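Local coordinates for assembly chaperone of ribosomal protein L4 (Acl4) (Chaetomium thermophilum, PDB 5TQB), which probably serves as a dedicated assembly chaperone, a tetratricopeptide-repeat protein that binds ribosomal protein L4 and looks after it until it is built into the ribosome, at residues A43-L48 against Y65-K70; N37-G42 against E79-G84; K87-A92 against A104-G109; D9-L14 against A24-T29; A115-L120 against D140-L145. All blocks are in the same frame, centred on the assembly; numbering follows the deposited sequence.

Contact 1. Residues A43-L48 against Y65-K70; sequences AALTLL and YAAAVK
Leu-45 has the largest share of this contact, ahead of Tyr-65 and Thr-46. Its CG stands anti to its own carbonyl carbon and beside the backbone N (chi1 -67°), so the side chain leans across to the helix bearing residues 65-70. The stem passes a methyl group obliquely, with Leu-45 CB 3.7 Å from Ala-68 CB. Farther out the two branches share the neighbouring alanine: Leu-45 CD1 presses on its backbone, 3.6 Å from Ala-67 C, while Leu-45 CD2 passes Ala-67 CB at 4.1 Å. Two successive alanines thus give one leucine a low surface to spread over, and the axes of the short segments come within 8.0 Å of each other. They run antiparallel, at 165°, as the A and B helices of a tetratricopeptide repeat do, and both lie in the predicted repeat of residues 42-75. Thr-46 adds a looser touch. Its CG2 is anti to the backbone N, and OG1, turned back beside that N, is hydrogen-bonded to Gly-42 O while lying 4.1 Å from Ala-68 CB. Tyr-65 also has CG anti to its carbonyl carbon (chi1 -84°), which carries the ring past Thr-46, bringing Tyr-65 CE1 to 3.6 Å from Thr-46 O. No hydrogen bond joins the two segments; the phenol OH bonds instead to Glu-86 OE2, and the ring stacks with Trp-90 on helix 86-94.

Contact 2. Residues N37-G42 against E79-G84; sequences NGRHAG and EELGGG
Leu-81 loses more surface here than any other residue, because its CD2 methyl sits in the corner formed by two flat groups of the facing loop. With CG anti to the carbonyl carbon and chi2 fully extended, CD2 sits over one face of the His-40 imidazole, a CH-pi contact 3.6 Å from the ring centroid and displaced toward the rim. The same CD2 also lies over a face of the Arg-39 guanidinium, 3.6 Å from Arg-39 NH1. His-40 is held by its edge as well: its NE2-H points to Glu-80 OE1 at 2.7 Å, a nearly straight bond (165°) in the plane of the ring. The carboxylate is turned 67° to the imidazole, and the N-H meets OE1 from above the carboxylate plane. Glu-80 OE1 also forms a salt bridge with Lys-5, which may temper its pull on the histidine proton. Gly-42, the third main participant, meets backbone rather than side chain. With no side chain in between, Gly-42 CA comes to 3.4 Å from Gly-82 O in a CA-H...O contact, and His-40 CA makes a similar one to Leu-81 O at 3.6 Å. Gly-83 then leaves the short helix 79-82 with positive phi. His-40 occupies the N-cap position of helix 41-54, and this glycine-rich turn packs against the start of the first helix of the predicted tetratricopeptide repeat.

Contact 3. Residues K87-A92 against A104-G109; sequences KFLWLA and AWFERG
Helices 86-94 and 100-125 form an antiparallel hairpin (165° between the short segments), the kind of helix pair from which tetratricopeptide-type folds are built, and their axes close to 7.6 Å because each helix sets small residues against large ones of the other. Ala-92 is the small bump in the middle: its CB sits over the centre of the Phe-106 ring, a CH-pi contact 3.3 Å from the centroid, and on its other flank meets Trp-105 CB at 3.5 Å. The Trp-105 indole lies alongside the opposite helix with Leu-91 spread beneath one face, CD1 standing 3.8 Å from the centroid of the six-membered ring. At its rim the indole meets Phe-88, edge against edge, with Phe-88 CD1 3.9 Å from Trp-105 CZ3. Gly-109 supplies the hollow at the other end, where the stem of Phe-88 and a branch of Leu-89 both settle on its CA. Leu-89 and Phe-106 also touch an aromatic side chain of the other protein chain in the assembly. The bent chain of Arg-108 brings its guanidinium beside the phenyl ring, the planes 58° apart, so that Phe-88 CE1 lies over one face of the guanidinium, 3.7 Å from Arg-108 NH1.

Contact 4. Residues D9-L14 against A24-T29; sequences DRATTL and AKVART
Val-26 has CG1 anti to its backbone N (chi1 177°) and CG2 anti to the carbonyl carbon, so its two methyls fork toward helix 4-16. Leu-14 answers with CG anti to its own carbonyl carbon (chi1 -73°), which lets the two side chains cross at about a right angle and puts Leu-14 CD1 3.8 Å from Val-26 CG2. The other prong of the fork, Val-26 CG1, lies 4.1 Å from Ala-11 CB and is flanked by the aliphatic stem of Arg-10, whose CG approaches it at 4.2 Å. Ala-11 CB sits in the shallow groove between Val-26 and the next residue, 3.9 Å from Ala-27 N. The two segments run antiparallel (163°) with axes 8.4 Å apart, the N-terminal helical hairpin of the chain, similar in build to the helix pair of a tetratricopeptide repeat. Its inner side is covered by helix 41-54: Leu-47 packs on Ala-11, and Leu-48 and Ile-51 on Ala-27. At the outer side Leu-14 CD2 lies over one face of the Arg-10 guanidinium, 3.6 Å above its plane, within the same helix. Both helices also tuck a threonine hydroxyl back onto their own backbone. Thr-13 OG1 donates to Asp-9 O, which already accepts from Thr-13 N, while Thr-29 OG1 reaches Val-26 O at 2.8 Å, in each case from above the carbonyl plane.

Contact 5. Residues A115-L120 against D140-L145; sequences AQIQSL and DKRRRL
Segments 115-120 and 140-145, turns of the long helices 100-125 and 131-156, form part of a helical hairpin of this all-helical fold, running antiparallel at 159° with their local axes 9.7 Å apart at closest. The nearest backbone pair is Ile-117 and Lys-141, whose CA atoms stand 6.3 Å from each other, a spacing wide enough to admit branched and long side chains between the helices. Ile-117 fills it. Its CG1 is anti to the carbonyl carbon, and this branch slides past the Lys-141 stem in the opposite direction, with Ile-117 CG1 3.7 Å from Lys-141 CB. The terminal methyl then comes between two residues of the other helix, Ile-117 CD1 lying 3.8 Å from Leu-145 CD2 and 3.9 Å from Arg-142 CG. Leu-145, whose CG is anti to its backbone N, also packs on Ala-110 and Arg-114 of helix 100-125. The arginine runs extended across the isoleucine at about a right angle. At the other flank Lys-141 takes a less usual path: chi1 of -111° lies off the staggered positions, and bends at chi2 and chi4 fold the chain round toward Gln-116. Gln-116 is extended beyond CG, and its amide oxygen accepts the bond, Lys-141 NZ to Gln-116 OE1 at 2.7 Å, with the donor 39° above the amide carbonyl plane. Lys-141 NZ is also in a salt bridge with Glu-79 OE2, so a carboxylate and an amide oxygen share one ammonium group; this pairing probably stabilises its positive charge and ties the pair to the short helix 79-82.

From the N terminus, contact 4 closes first, making a hairpin of helices 4-16 and 20-32. Contact 2 opens next at residues 37-42 and stays open while contact 1 opens and closes within it, pairing helices 41-54 and 58-71 before residues 79-84 return to the start of the former. Contacts 3 and 5 then follow in series, both using helix 100-125, first with helix 86-94 and then with helix 131-156; no two loops cross. Contacts 4, 1 and 3 belong to successive helical hairpins packed side by side: Leu-47 and Leu-48 join 4 to 1, Val-69 and Leu-91 join 1 to 3. Lys-87 links contacts 2 and 3 through Gly-82 O.

Contact 1. Residues A43-L48 against Y65-K70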
# COMPACT_ATOMS: atom_id res chain seq x y z
N ALA B 43 -1.33 -18.41 20.04
CA ALA B 43 -0.40 -17.56 19.33
C ALA B 43 0.26 -18.33 18.19
O ALA B 43 0.49 -17.79 17.11
CB ALA B 43 0.66 -17.02 20.28
N ALA B 44 0.56 -19.61 18.44
CA ALA B 44 1.21 -20.45 17.44
C ALA B 44 0.30 -20.71 16.24
O ALA B 44 0.72 -20.63 15.09
CB ALA B 44 1.65 -21.76 18.06
N LEU B 45 -0.96 -21.03 16.52
CA LEU B 45 -1.93 -21.28 15.47
C LEU B 45 -2.24 -19.99 14.72
O LEU B 45 -2.42 -19.99 13.50
CB LEU B 45 -3.19 -21.89 16.06
CG LEU B 45 -2.99 -23.30 16.62
CD1 LEU B 45 -4.12 -23.68 17.58
CD2 LEU B 45 -2.88 -24.30 15.48
N THR B 46 -2.28 -18.88 15.45
CA THR B 46 -2.48 -17.57 14.82
C THR B 46 -1.38 -17.31 13.81
O THR B 46 -1.65 -16.91 12.68
CB THR B 46 -2.49 -16.45 15.88
OG1 THR B 46 -3.65 -16.60 16.71
CG2 THR B 46 -2.52 -15.08 15.24
N LEU B 47 -0.13 -17.55 14.23
CA LEU B 47 1.02 -17.30 13.38
C LEU B 47 0.99 -18.17 12.13
O LEU B 47 1.22 -17.71 11.02
CB LEU B 47 2.31 -17.55 14.15
CG LEU B 47 3.61 -17.40 13.37
CD1 LEU B 47 3.74 -16.00 12.81
CD2 LEU B 47 4.80 -17.73 14.25
N LEU B 48 0.69 -19.45 12.33
CA LEU B 48 0.54 -20.37 11.21
C LEU B 48 -0.59 -19.90 10.28
O LEU B 48 -0.55 -20.14 9.07
CB LEU B 48 0.26 -21.78 11.72
CG LEU B 48 1.50 -22.58 12.13
CD1 LEU B 48 1.11 -23.78 12.98
CD2 LEU B 48 2.27 -23.03 10.90
N TYR B 65 -6.66 -20.72 11.90
CA TYR B 65 -7.34 -19.67 12.63
C TYR B 65 -8.52 -20.25 13.42
O TYR B 65 -8.81 -19.80 14.52
CB TYR B 65 -7.82 -18.58 11.66
CG TYR B 65 -6.77 -17.55 11.30
CD1 TYR B 65 -6.05 -16.88 12.29
CD2 TYR B 65 -6.49 -17.24 9.97
CE1 TYR B 65 -5.09 -15.94 11.96
CE2 TYR B 65 -5.53 -16.29 9.64
CZ TYR B 65 -4.84 -15.64 10.64
OH TYR B 65 -3.88 -14.70 10.31
N ALA B 66 -9.18 -21.25 12.85
CA ALA B 66 -10.29 -21.92 13.53
C ALA B 66 -9.81 -22.69 14.76
O ALA B 66 -10.45 -22.67 15.81
CB ALA B 66 -11.00 -22.87 12.57
N ALA B 67 -8.68 -23.38 14.62
CA ALA B 67 -8.10 -24.13 15.73
C ALA B 67 -7.66 -23.19 16.84
O ALA B 67 -7.74 -23.51 18.02
CB ALA B 67 -6.94 -24.97 15.24
N ALA B 68 -7.19 -22.00 16.45
CA ALA B 68 -6.78 -21.00 17.42
C ALA B 68 -7.97 -20.55 18.26
O ALA B 68 -7.84 -20.31 19.47
CB ALA B 68 -6.14 -19.82 16.72
N VAL B 69 -9.13 -20.44 17.63
CA VAL B 69 -10.35 -20.04 18.34
C VAL B 69 -10.75 -21.10 19.35
O VAL B 69 -11.11 -20.78 20.49
CB VAL B 69 -11.51 -19.79 17.36
CG1 VAL B 69 -12.83 -19.61 18.09
CG2 VAL B 69 -11.21 -18.56 16.51
N LYS B 70 -10.70 -22.37 18.94
CA LYS B 70 -11.09 -23.46 19.82
C LYS B 70 -10.21 -23.50 21.07
O LYS B 70 -10.63 -24.00 22.11
CB LYS B 70 -11.04 -24.79 19.08
CG LYS B 70 -12.15 -24.95 18.05
CD LYS B 70 -11.89 -26.11 17.10
CE LYS B 70 -12.88 -26.11 15.94
NZ LYS B 70 -12.40 -26.93 14.80

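Contact 2. Residues N37-G42 against E79-G84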
# COMPACT_ATOMS: atom_id res chain seq x y z
N ASN B 37 -2.88 -28.22 23.62
CA ASN B 37 -3.01 -27.97 25.06
C ASN B 37 -1.93 -27.03 25.59
O ASN B 37 -1.97 -26.62 26.75
CB ASN B 37 -2.97 -29.30 25.82
CG ASN B 37 -4.17 -30.18 25.51
OD1 ASN B 37 -5.31 -29.71 25.50
ND2 ASN B 37 -3.91 -31.46 25.25
N GLY B 38 -0.98 -26.67 24.73
CA GLY B 38 0.13 -25.83 25.11
C GLY B 38 -0.27 -24.41 25.48
O GLY B 38 -1.32 -23.90 25.08
N ARG B 39 0.61 -23.76 26.23
CA ARG B 39 0.43 -22.39 26.70
C ARG B 39 0.31 -21.42 25.52
O ARG B 39 -0.56 -20.54 25.52
CB ARG B 39 1.63 -22.02 27.58
CG ARG B 39 1.50 -20.76 28.41
CD ARG B 39 2.64 -20.67 29.44
NE ARG B 39 2.61 -19.42 30.20
CZ ARG B 39 3.39 -18.37 29.96
NH1 ARG B 39 4.28 -18.39 28.98
NH2 ARG B 39 3.28 -17.28 30.71
N HIS B 40 1.17 -21.59 24.52
CA HIS B 40 1.23 -20.69 23.37
C HIS B 40 0.50 -21.23 22.14
O HIS B 40 0.79 -20.83 21.02
CB HIS B 40 2.68 -20.39 22.99
CG HIS B 40 3.33 -19.36 23.85
ND1 HIS B 40 3.86 -19.64 25.09
CD2 HIS B 40 3.55 -18.04 23.64
CE1 HIS B 40 4.37 -18.54 25.61
NE2 HIS B 40 4.20 -17.55 24.75
N ALA B 41 -0.44 -22.14 22.35
CA ALA B 41 -1.16 -22.77 21.24
C ALA B 41 -1.89 -21.72 20.38
O ALA B 41 -1.80 -21.75 19.15
CB ALA B 41 -2.14 -23.81 21.76
N GLY B 42 -2.57 -20.79 21.03
CA GLY B 42 -3.31 -19.76 20.33
C GLY B 42 -2.43 -18.89 19.47
O GLY B 42 -2.73 -18.63 18.30
N GLU B 79 -2.67 -11.41 24.39
CA GLU B 79 -2.36 -11.54 22.96
C GLU B 79 -1.11 -12.39 22.75
O GLU B 79 -1.00 -13.11 21.75
CB GLU B 79 -2.14 -10.17 22.32
CG GLU B 79 -3.42 -9.41 21.97
CD GLU B 79 -3.21 -8.34 20.89
OE1 GLU B 79 -2.05 -7.95 20.65
OE2 GLU B 79 -4.21 -7.90 20.29
N GLU B 80 -0.18 -12.30 23.69
CA GLU B 80 1.11 -12.98 23.58
C GLU B 80 0.95 -14.50 23.65
O GLU B 80 1.72 -15.23 23.03
CB GLU B 80 2.04 -12.47 24.68
CG GLU B 80 3.50 -12.87 24.51
CD GLU B 80 3.88 -14.11 25.29
OE1 GLU B 80 4.69 -14.91 24.79
OE2 GLU B 80 3.37 -14.28 26.42
N LEU B 81 -0.05 -14.96 24.40
CA LEU B 81 -0.28 -16.39 24.56
C LEU B 81 -1.33 -16.93 23.59
O LEU B 81 -1.13 -17.99 22.99
CB LEU B 81 -0.72 -16.70 26.00
CG LEU B 81 0.28 -16.34 27.10
CD1 LEU B 81 -0.28 -16.70 28.47
CD2 LEU B 81 1.62 -17.04 26.88
N GLY B 82 -2.43 -16.20 23.43
CA GLY B 82 -3.59 -16.68 22.69
C GLY B 82 -3.75 -16.14 21.27
O GLY B 82 -4.65 -16.59 20.54
N GLY B 83 -2.92 -15.18 20.89
CA GLY B 83 -2.94 -14.65 19.53
C GLY B 83 -3.66 -13.32 19.37
O GLY B 83 -3.27 -12.52 18.52
N GLY B 84 -4.71 -13.10 20.16
CA GLY B 84 -5.46 -11.85 20.09
C GLY B 84 -6.70 -11.95 19.22
O GLY B 84 -7.03 -13.03 18.71

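Contact 3. Residues K87-A92 against A104-G109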
# COMPACT_ATOMS: atom_id res chain seq x y z
N LYS B 87 -7.59 -13.50 14.94
CA LYS B 87 -8.14 -14.74 14.41
C LYS B 87 -9.65 -14.67 14.13
O LYS B 87 -10.14 -15.31 13.20
CB LYS B 87 -7.84 -15.91 15.36
CG LYS B 87 -8.32 -15.71 16.79
CD LYS B 87 -7.80 -16.82 17.70
CE LYS B 87 -8.22 -16.63 19.15
NZ LYS B 87 -7.50 -15.50 19.81
N PHE B 88 -10.38 -13.91 14.94
CA PHE B 88 -11.82 -13.77 14.72
C PHE B 88 -12.08 -12.98 13.45
O PHE B 88 -12.96 -13.32 12.66
CB PHE B 88 -12.49 -13.06 15.91
CG PHE B 88 -12.35 -13.80 17.21
CD1 PHE B 88 -13.13 -14.91 17.47
CD2 PHE B 88 -11.43 -13.39 18.16
CE1 PHE B 88 -13.00 -15.59 18.67
CE2 PHE B 88 -11.30 -14.06 19.36
CZ PHE B 88 -12.09 -15.17 19.61
N LEU B 89 -11.29 -11.93 13.25
CA LEU B 89 -11.48 -11.03 12.12
C LEU B 89 -11.14 -11.72 10.81
O LEU B 89 -11.80 -11.50 9.79
CB LEU B 89 -10.63 -9.76 12.29
CG LEU B 89 -10.78 -9.05 13.64
CD1 LEU B 89 -9.90 -7.81 13.70
CD2 LEU B 89 -12.23 -8.68 13.92
N TRP B 90 -10.11 -12.57 10.83
CA TRP B 90 -9.73 -13.30 9.63
C TRP B 90 -10.77 -14.35 9.25
O TRP B 90 -11.00 -14.58 8.06
CB TRP B 90 -8.36 -13.97 9.79
CG TRP B 90 -7.24 -13.09 9.35
CD1 TRP B 90 -6.27 -12.53 10.13
CD2 TRP B 90 -6.96 -12.66 8.01
NE1 TRP B 90 -5.42 -11.78 9.36
CE2 TRP B 90 -5.82 -11.85 8.05
CE3 TRP B 90 -7.58 -12.89 6.77
CZ2 TRP B 90 -5.27 -11.26 6.92
CZ3 TRP B 90 -7.03 -12.31 5.64
CH2 TRP B 90 -5.89 -11.50 5.72
N LEU B 91 -11.36 -14.99 10.24
CA LEU B 91 -12.39 -16.01 9.99
C LEU B 91 -13.62 -15.38 9.36
O LEU B 91 -14.32 -16.02 8.57
CB LEU B 91 -12.77 -16.72 11.29
CG LEU B 91 -11.80 -17.80 11.75
CD1 LEU B 91 -12.07 -18.16 13.20
CD2 LEU B 91 -11.89 -19.03 10.86
N ALA B 92 -13.88 -14.12 9.71
CA ALA B 92 -14.99 -13.36 9.15
C ALA B 92 -14.79 -13.11 7.66
O ALA B 92 -15.72 -13.26 6.87
CB ALA B 92 -15.15 -12.04 9.89
N ALA B 104 -21.05 -12.34 12.53
CA ALA B 104 -20.92 -13.04 13.80
C ALA B 104 -19.45 -13.09 14.23
O ALA B 104 -19.13 -12.77 15.38
CB ALA B 104 -21.49 -14.45 13.70
N TRP B 105 -18.57 -13.47 13.32
CA TRP B 105 -17.14 -13.49 13.60
C TRP B 105 -16.60 -12.09 13.91
O TRP B 105 -15.81 -11.91 14.84
CB TRP B 105 -16.37 -14.11 12.44
CG TRP B 105 -16.43 -15.60 12.37
CD1 TRP B 105 -16.91 -16.35 11.34
CD2 TRP B 105 -15.99 -16.53 13.37
NE1 TRP B 105 -16.80 -17.69 11.64
CE2 TRP B 105 -16.24 -17.82 12.88
CE3 TRP B 105 -15.41 -16.38 14.64
CZ2 TRP B 105 -15.94 -18.97 13.61
CZ3 TRP B 105 -15.11 -17.52 15.36
CH2 TRP B 105 -15.37 -18.80 14.85
N PHE B 106 -17.04 -11.11 13.13
CA PHE B 106 -16.59 -9.73 13.32
C PHE B 106 -17.02 -9.22 14.69
O PHE B 106 -16.27 -8.52 15.36
CB PHE B 106 -17.19 -8.82 12.23
CG PHE B 106 -16.43 -8.84 10.92
CD1 PHE B 106 -17.12 -8.87 9.71
CD2 PHE B 106 -15.05 -8.77 10.89
CE1 PHE B 106 -16.43 -8.87 8.50
CE2 PHE B 106 -14.36 -8.77 9.69
CZ PHE B 106 -15.06 -8.82 8.50
N GLU B 107 -18.24 -9.57 15.08
CA GLU B 107 -18.79 -9.12 16.36
C GLU B 107 -17.98 -9.70 17.51
O GLU B 107 -17.67 -9.00 18.48
CB GLU B 107 -20.26 -9.52 16.50
CG GLU B 107 -21.22 -8.56 15.82
CD GLU B 107 -22.68 -8.98 15.95
OE1 GLU B 107 -22.95 -10.06 16.53
OE2 GLU B 107 -23.56 -8.23 15.47
N ARG B 108 -17.63 -10.98 17.41
CA ARG B 108 -16.78 -11.62 18.41
C ARG B 108 -15.44 -10.90 18.51
O ARG B 108 -14.89 -10.74 19.60
CB ARG B 108 -16.56 -13.09 18.06
CG ARG B 108 -17.77 -13.97 18.32
CD ARG B 108 -17.43 -15.18 19.16
NE ARG B 108 -17.29 -16.40 18.37
CZ ARG B 108 -16.60 -17.47 18.76
NH1 ARG B 108 -15.94 -17.46 19.92
NH2 ARG B 108 -16.54 -18.54 17.98
N GLY B 109 -14.93 -10.46 17.36
CA GLY B 109 -13.66 -9.76 17.31
C GLY B 109 -13.77 -8.38 17.92
O GLY B 109 -12.87 -7.93 18.64

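Contact 4. Residues D9-L14 against A24-T29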
# COMPACT_ATOMS: atom_id res chain seq x y z
N ASP B 9 9.23 -16.57 17.86
CA ASP B 9 9.84 -15.28 17.60
C ASP B 9 10.67 -15.35 16.33
O ASP B 9 10.66 -14.43 15.52
CB ASP B 9 10.71 -14.86 18.78
CG ASP B 9 9.92 -14.74 20.07
OD1 ASP B 9 8.67 -14.71 20.00
OD2 ASP B 9 10.54 -14.67 21.16
N ARG B 10 11.38 -16.46 16.14
CA ARG B 10 12.19 -16.65 14.95
C ARG B 10 11.31 -16.65 13.70
O ARG B 10 11.62 -15.98 12.72
CB ARG B 10 12.97 -17.96 15.06
CG ARG B 10 13.83 -18.29 13.85
CD ARG B 10 14.91 -17.25 13.61
NE ARG B 10 15.65 -17.53 12.38
CZ ARG B 10 16.26 -16.61 11.64
NH1 ARG B 10 16.24 -15.34 11.99
NH2 ARG B 10 16.90 -16.98 10.53
N ALA B 11 10.22 -17.40 13.73
CA ALA B 11 9.32 -17.48 12.59
C ALA B 11 8.71 -16.12 12.28
O ALA B 11 8.51 -15.76 11.12
CB ALA B 11 8.24 -18.51 12.83
N THR B 12 8.45 -15.34 13.33
CA THR B 12 7.88 -14.01 13.16
C THR B 12 8.88 -13.07 12.48
O THR B 12 8.50 -12.28 11.62
CB THR B 12 7.44 -13.42 14.52
OG1 THR B 12 6.39 -14.24 15.06
CG2 THR B 12 6.92 -12.00 14.36
N THR B 13 10.14 -13.17 12.87
CA THR B 13 11.19 -12.38 12.24
C THR B 13 11.31 -12.78 10.77
O THR B 13 11.44 -11.92 9.90
CB THR B 13 12.56 -12.59 12.93
OG1 THR B 13 12.45 -12.22 14.30
CG2 THR B 13 13.64 -11.74 12.26
N LEU B 14 11.26 -14.08 10.51
CA LEU B 14 11.35 -14.59 9.15
C LEU B 14 10.19 -14.08 8.30
O LEU B 14 10.36 -13.73 7.14
CB LEU B 14 11.36 -16.13 9.15
CG LEU B 14 12.64 -16.81 9.63
CD1 LEU B 14 12.43 -18.30 9.80
CD2 LEU B 14 13.79 -16.54 8.68
N ALA B 24 7.11 -20.82 7.65
CA ALA B 24 6.13 -21.88 7.78
C ALA B 24 6.79 -23.12 8.39
O ALA B 24 6.21 -23.79 9.23
CB ALA B 24 5.53 -22.21 6.44
N LYS B 25 8.01 -23.40 7.95
CA LYS B 25 8.74 -24.55 8.47
C LYS B 25 9.02 -24.38 9.96
O LYS B 25 8.78 -25.29 10.74
CB LYS B 25 10.04 -24.76 7.70
CG LYS B 25 9.85 -25.30 6.30
CD LYS B 25 11.19 -25.69 5.69
CE LYS B 25 11.01 -26.24 4.28
NZ LYS B 25 12.28 -26.80 3.73
N VAL B 26 9.54 -23.21 10.34
CA VAL B 26 9.89 -22.97 11.74
C VAL B 26 8.65 -22.90 12.62
O VAL B 26 8.66 -23.36 13.76
CB VAL B 26 10.73 -21.68 11.90
CG1 VAL B 26 11.03 -21.40 13.36
CG2 VAL B 26 12.04 -21.80 11.12
N ALA B 27 7.58 -22.32 12.09
CA ALA B 27 6.32 -22.20 12.82
C ALA B 27 5.68 -23.57 13.02
O ALA B 27 5.04 -23.82 14.04
CB ALA B 27 5.36 -21.27 12.09
N ARG B 28 5.85 -24.45 12.04
CA ARG B 28 5.32 -25.80 12.14
C ARG B 28 6.04 -26.56 13.26
O ARG B 28 5.40 -27.08 14.18
CB ARG B 28 5.44 -26.53 10.80
CG ARG B 28 5.36 -28.06 10.86
CD ARG B 28 4.13 -28.58 11.61
NE ARG B 28 2.88 -28.04 11.10
CZ ARG B 28 1.68 -28.34 11.61
NH1 ARG B 28 1.57 -29.18 12.63
NH2 ARG B 28 0.59 -27.81 11.09
N THR B 29 7.37 -26.62 13.18
CA THR B 29 8.15 -27.30 14.20
C THR B 29 7.82 -26.74 15.58
O THR B 29 7.66 -27.50 16.54
CB THR B 29 9.67 -27.19 13.94
OG1 THR B 29 10.05 -25.81 13.86
CG2 THR B 29 10.05 -27.89 12.65

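Contact 5. Residues A115-L120 against D140-L145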
# COMPACT_ATOMS: atom_id res chain seq x y z
N ALA B 115 -13.02 -4.78 24.97
CA ALA B 115 -12.58 -5.12 26.32
C ALA B 115 -11.11 -4.74 26.53
O ALA B 115 -10.75 -4.22 27.58
CB ALA B 115 -12.78 -6.61 26.58
N GLN B 116 -10.28 -5.00 25.53
CA GLN B 116 -8.87 -4.64 25.59
C GLN B 116 -8.68 -3.13 25.67
O GLN B 116 -7.87 -2.63 26.45
CB GLN B 116 -8.13 -5.19 24.37
CG GLN B 116 -8.00 -6.69 24.35
CD GLN B 116 -7.35 -7.20 23.09
OE1 GLN B 116 -7.34 -6.52 22.07
NE2 GLN B 116 -6.80 -8.41 23.15
N ILE B 117 -9.44 -2.40 24.85
CA ILE B 117 -9.47 -0.94 24.90
C ILE B 117 -9.81 -0.46 26.30
O ILE B 117 -9.13 0.40 26.86
CB ILE B 117 -10.51 -0.37 23.91
CG1 ILE B 117 -10.03 -0.57 22.48
CG2 ILE B 117 -10.73 1.12 24.15
CD1 ILE B 117 -11.10 -0.36 21.43
N GLN B 118 -10.87 -1.02 26.87
CA GLN B 118 -11.32 -0.64 28.21
C GLN B 118 -10.29 -0.98 29.28
O GLN B 118 -10.15 -0.27 30.27
CB GLN B 118 -12.66 -1.32 28.54
CG GLN B 118 -13.23 -0.96 29.91
CD GLN B 118 -13.57 0.51 30.06
OE1 GLN B 118 -14.21 1.10 29.18
NE2 GLN B 118 -13.15 1.11 31.16
N SER B 119 -9.56 -2.07 29.07
CA SER B 119 -8.52 -2.49 30.00
C SER B 119 -7.32 -1.56 29.95
O SER B 119 -6.73 -1.23 30.98
CB SER B 119 -8.09 -3.93 29.70
OG SER B 119 -6.92 -4.27 30.43
N LEU B 120 -6.94 -1.13 28.75
CA LEU B 120 -5.83 -0.20 28.59
C LEU B 120 -6.14 1.14 29.24
O LEU B 120 -5.25 1.80 29.77
CB LEU B 120 -5.50 -0.00 27.11
CG LEU B 120 -4.82 -1.18 26.41
CD1 LEU B 120 -4.82 -0.98 24.90
CD2 LEU B 120 -3.39 -1.35 26.92
N ASP B 140 -4.16 2.39 18.46
CA ASP B 140 -4.05 1.23 17.58
C ASP B 140 -5.28 0.35 17.70
O ASP B 140 -5.86 -0.06 16.70
CB ASP B 140 -2.81 0.41 17.92
CG ASP B 140 -1.54 1.00 17.35
OD1 ASP B 140 -1.54 1.40 16.16
OD2 ASP B 140 -0.52 1.05 18.08
N LYS B 141 -5.67 0.06 18.93
CA LYS B 141 -6.80 -0.82 19.19
C LYS B 141 -8.12 -0.23 18.70
O LYS B 141 -8.95 -0.94 18.14
CB LYS B 141 -6.90 -1.15 20.68
CG LYS B 141 -6.57 -2.58 21.02
CD LYS B 141 -5.10 -2.89 20.77
CE LYS B 141 -4.73 -4.27 21.27
NZ LYS B 141 -5.46 -5.36 20.55
N ARG B 142 -8.32 1.07 18.93
CA ARG B 142 -9.54 1.75 18.51
C ARG B 142 -9.65 1.78 16.98
O ARG B 142 -10.75 1.71 16.43
CB ARG B 142 -9.59 3.17 19.06
CG ARG B 142 -10.02 3.25 20.51
CD ARG B 142 -9.95 4.67 21.05
NE ARG B 142 -10.49 4.77 22.40
CZ ARG B 142 -10.24 5.77 23.24
NH1 ARG B 142 -9.46 6.77 22.88
NH2 ARG B 142 -10.78 5.76 24.45
N ARG B 143 -8.51 1.88 16.32
CA ARG B 143 -8.48 1.90 14.86
C ARG B 143 -8.83 0.53 14.29
O ARG B 143 -9.57 0.44 13.31
CB ARG B 143 -7.13 2.37 14.35
CG ARG B 143 -6.90 3.85 14.57
CD ARG B 143 -5.45 4.23 14.39
NE ARG B 143 -5.23 5.63 14.73
CZ ARG B 143 -4.04 6.20 14.81
NH1 ARG B 143 -2.95 5.48 14.57
NH2 ARG B 143 -3.93 7.48 15.12
N ARG B 144 -8.32 -0.53 14.91
CA ARG B 144 -8.66 -1.89 14.49
C ARG B 144 -10.15 -2.14 14.70
O ARG B 144 -10.80 -2.81 13.89
CB ARG B 144 -7.86 -2.93 15.28
CG ARG B 144 -6.34 -2.92 15.05
CD ARG B 144 -5.95 -3.21 13.60
NE ARG B 144 -5.89 -2.00 12.78
CZ ARG B 144 -4.95 -1.06 12.89
NH1 ARG B 144 -3.97 -1.17 13.78
NH2 ARG B 144 -4.99 0.01 12.09
N LEU B 145 -10.69 -1.61 15.79
CA LEU B 145 -12.11 -1.73 16.09
C LEU B 145 -12.93 -0.96 15.06
O LEU B 145 -13.93 -1.47 14.56
CB LEU B 145 -12.43 -1.21 17.49
CG LEU B 145 -13.92 -1.22 17.87
CD1 LEU B 145 -14.49 -2.63 17.81
CD2 LEU B 145 -14.14 -0.61 19.24